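Local coordinates for protein peptidase, zinc-dependent (Methanocorpusculum labreanum, PDB 3LMC) that probably acts as a zinc-dependent metallopeptidase of family M54 and binds a zinc ion and, at a separate site, an iron ion, at residues Gly37-Asp45 and Lys55-Phe63. Numbering follows the deposited sequence.
Sequences GIFPLEGFD and KVLLKLDMF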
# COMPACT_ATOMS: atom_id res chain seq x y z
N GLY A 37 11.72 2.34 10.58
CA GLY A 37 12.77 2.14 9.59
C GLY A 37 12.40 2.73 8.26
O GLY A 37 11.22 2.95 8.00
N ILE A 38 13.38 3.00 7.41
CA ILE A 38 13.10 3.44 6.05
C ILE A 38 13.26 2.29 5.06
O ILE A 38 13.95 1.31 5.35
CB ILE A 38 14.00 4.62 5.62
CG1 ILE A 38 15.46 4.17 5.54
CG2 ILE A 38 13.81 5.82 6.56
CD1 ILE A 38 16.25 4.88 4.45
N PHE A 39 12.61 2.40 3.90
CA PHE A 39 12.85 1.44 2.83
C PHE A 39 13.45 2.17 1.64
O PHE A 39 12.73 2.75 0.83
CB PHE A 39 11.55 0.72 2.42
CG PHE A 39 11.78 -0.50 1.55
CD1 PHE A 39 11.70 -0.42 0.17
CD2 PHE A 39 12.08 -1.72 2.11
CE1 PHE A 39 11.92 -1.55 -0.63
CE2 PHE A 39 12.30 -2.84 1.33
CZ PHE A 39 12.22 -2.75 -0.05
N PRO A 40 14.79 2.17 1.54
CA PRO A 40 15.40 2.96 0.47
C PRO A 40 14.88 2.46 -0.86
O PRO A 40 14.85 1.25 -1.10
CB PRO A 40 16.89 2.68 0.63
CG PRO A 40 17.04 2.30 2.09
CD PRO A 40 15.80 1.50 2.38
N LEU A 41 14.43 3.38 -1.70
CA LEU A 41 13.79 3.03 -2.95
C LEU A 41 14.79 2.64 -4.05
O LEU A 41 15.99 2.85 -3.92
CB LEU A 41 12.87 4.18 -3.38
CG LEU A 41 11.72 4.43 -2.38
CD1 LEU A 41 10.87 5.65 -2.74
CD2 LEU A 41 10.86 3.17 -2.28
N GLU A 42 14.30 2.07 -5.13
CA GLU A 42 15.16 1.69 -6.23
C GLU A 42 14.52 2.19 -7.51
O GLU A 42 13.35 2.58 -7.51
CB GLU A 42 15.32 0.17 -6.26
CG GLU A 42 16.58 -0.30 -6.97
CD GLU A 42 16.62 -1.79 -7.14
OE1 GLU A 42 16.17 -2.49 -6.21
OE2 GLU A 42 17.09 -2.26 -8.19
N GLY A 43 15.27 2.18 -8.61
CA GLY A 43 14.70 2.51 -9.89
C GLY A 43 14.35 3.97 -10.03
O GLY A 43 13.33 4.33 -10.62
N PHE A 44 15.19 4.83 -9.48
CA PHE A 44 14.97 6.27 -9.60
C PHE A 44 15.21 6.70 -11.05
O PHE A 44 16.09 6.17 -11.73
CB PHE A 44 15.89 7.02 -8.65
CG PHE A 44 15.83 8.52 -8.80
CD1 PHE A 44 14.81 9.24 -8.20
CD2 PHE A 44 16.80 9.20 -9.51
CE1 PHE A 44 14.75 10.61 -8.33
CE2 PHE A 44 16.75 10.57 -9.64
CZ PHE A 44 15.73 11.28 -9.04
N ASP A 45 14.41 7.65 -11.52
CA ASP A 45 14.55 8.18 -12.86
C ASP A 45 14.81 9.69 -12.75
O ASP A 45 13.93 10.45 -12.36
CB ASP A 45 13.30 7.89 -13.69
CG ASP A 45 13.48 8.20 -15.18
OD1 ASP A 45 12.79 7.58 -16.01
OD2 ASP A 45 14.31 9.06 -15.52
N LYS A 55 10.10 -1.81 -9.84
CA LYS A 55 11.37 -2.18 -9.22
C LYS A 55 11.32 -2.20 -7.71
O LYS A 55 11.89 -3.09 -7.08
CB LYS A 55 12.49 -1.26 -9.70
CG LYS A 55 12.99 -1.63 -11.08
CD LYS A 55 14.15 -0.77 -11.52
CE LYS A 55 14.60 -1.18 -12.91
NZ LYS A 55 15.72 -0.34 -13.37
N VAL A 56 10.64 -1.22 -7.12
CA VAL A 56 10.52 -1.18 -5.66
C VAL A 56 9.76 -2.43 -5.19
O VAL A 56 10.12 -3.04 -4.19
CB VAL A 56 9.81 0.11 -5.16
CG1 VAL A 56 9.71 0.11 -3.64
CG2 VAL A 56 10.56 1.38 -5.66
N LEU A 57 8.72 -2.83 -5.92
CA LEU A 57 7.92 -3.97 -5.49
C LEU A 57 8.73 -5.28 -5.52
O LEU A 57 8.61 -6.11 -4.61
CB LEU A 57 6.63 -4.06 -6.31
CG LEU A 57 5.61 -2.94 -6.10
CD1 LEU A 57 4.47 -3.06 -7.10
CD2 LEU A 57 5.05 -2.96 -4.68
N LEU A 58 9.56 -5.44 -6.54
CA LEU A 58 10.44 -6.61 -6.65
C LEU A 58 11.44 -6.62 -5.50
O LEU A 58 11.71 -7.66 -4.89
CB LEU A 58 11.19 -6.60 -7.99
CG LEU A 58 10.32 -6.65 -9.25
CD1 LEU A 58 11.16 -6.64 -10.53
CD2 LEU A 58 9.44 -7.90 -9.21
N LYS A 59 12.00 -5.45 -5.21
CA LYS A 59 12.91 -5.28 -4.09
C LYS A 59 12.21 -5.61 -2.76
O LYS A 59 12.84 -6.15 -1.84
CB LYS A 59 13.44 -3.85 -4.06
CG LYS A 59 14.53 -3.63 -3.07
CD LYS A 59 14.93 -2.15 -3.01
CE LYS A 59 16.14 -1.93 -2.10
NZ LYS A 59 16.59 -0.51 -2.14
N LEU A 60 10.92 -5.27 -2.66
CA LEU A 60 10.15 -5.54 -1.45
C LEU A 60 9.95 -7.05 -1.24
O LEU A 60 10.06 -7.55 -0.12
CB LEU A 60 8.78 -4.86 -1.55
CG LEU A 60 8.27 -4.14 -0.31
CD1 LEU A 60 6.75 -3.98 -0.40
CD2 LEU A 60 8.66 -4.89 0.95
N ASP A 61 9.67 -7.77 -2.32
CA ASP A 61 9.60 -9.22 -2.22
C ASP A 61 10.95 -9.77 -1.74
O ASP A 61 11.01 -10.58 -0.81
CB ASP A 61 9.22 -9.84 -3.56
CG ASP A 61 9.44 -11.34 -3.58
OD1 ASP A 61 8.71 -12.08 -2.88
OD2 ASP A 61 10.35 -11.78 -4.29
N MSE A 62 12.03 -9.33 -2.35
CA MSE A 62 13.35 -9.81 -1.94
C MSE A 62 13.63 -9.54 -0.46
O MSE A 62 14.18 -10.39 0.24
CB MSE A 62 14.44 -9.17 -2.78
CG MSE A 62 14.36 -9.52 -4.25
SE MSE A 62 16.00 -8.96 -5.10
CE MSE A 62 17.21 -9.32 -3.58
N PHE A 63 13.24 -8.36 0.01
CA PHE A 63 13.42 -8.00 1.41
C PHE A 63 12.65 -8.94 2.34
O PHE A 63 13.17 -9.42 3.35
CB PHE A 63 12.99 -6.55 1.65
CG PHE A 63 13.17 -6.10 3.06
CD1 PHE A 63 14.43 -5.72 3.52
CD2 PHE A 63 12.09 -6.08 3.93
CE1 PHE A 63 14.60 -5.30 4.84
CE2 PHE A 63 12.26 -5.67 5.25
CZ PHE A 63 13.52 -5.28 5.70
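Lys59 NZ donates to Pro40 O at 2.7 Å, arriving 45° out of the carbonyl plane. The bond ties the extended segment 37-45, which leads from strand 31-34 of the five-stranded mixed sheet to edge strand 44-45 of the small sheet, across helix 53-66 of this M54-family protein. Lys59 reaches the carbonyl fully extended, with CG anti to N (chi1 -171°). On the way the methylenes of Lys59 run between Phe39 and Glu42; Lys59 CD lies 3.4 Å from Glu42 OE1. On the other flank Lys59 CD is 3.9 Å from Phe39 CE1. Cutting Lys59 back to alanine is likely to leave Pro40 O without this donor and to open a gap between the Phe39 ring and the Glu42 side chain. Phe39 is buried and presents an edge to the face of Phe63 in a T-shaped pair, planes at 88°, while Phe39 CZ reaches Leu60 CA at 3.7 Å. Leu93 of strand 90-94 touches both Phe39 and Val56, joining the contact to the main sheet. Farther along, Leu41 CD2 meets Val56 CG1 at 3.5 Å. Gly43 has a positive phi, and a CB there would clash with Lys55, whose CD packs 3.7 Å from Gly43 CA.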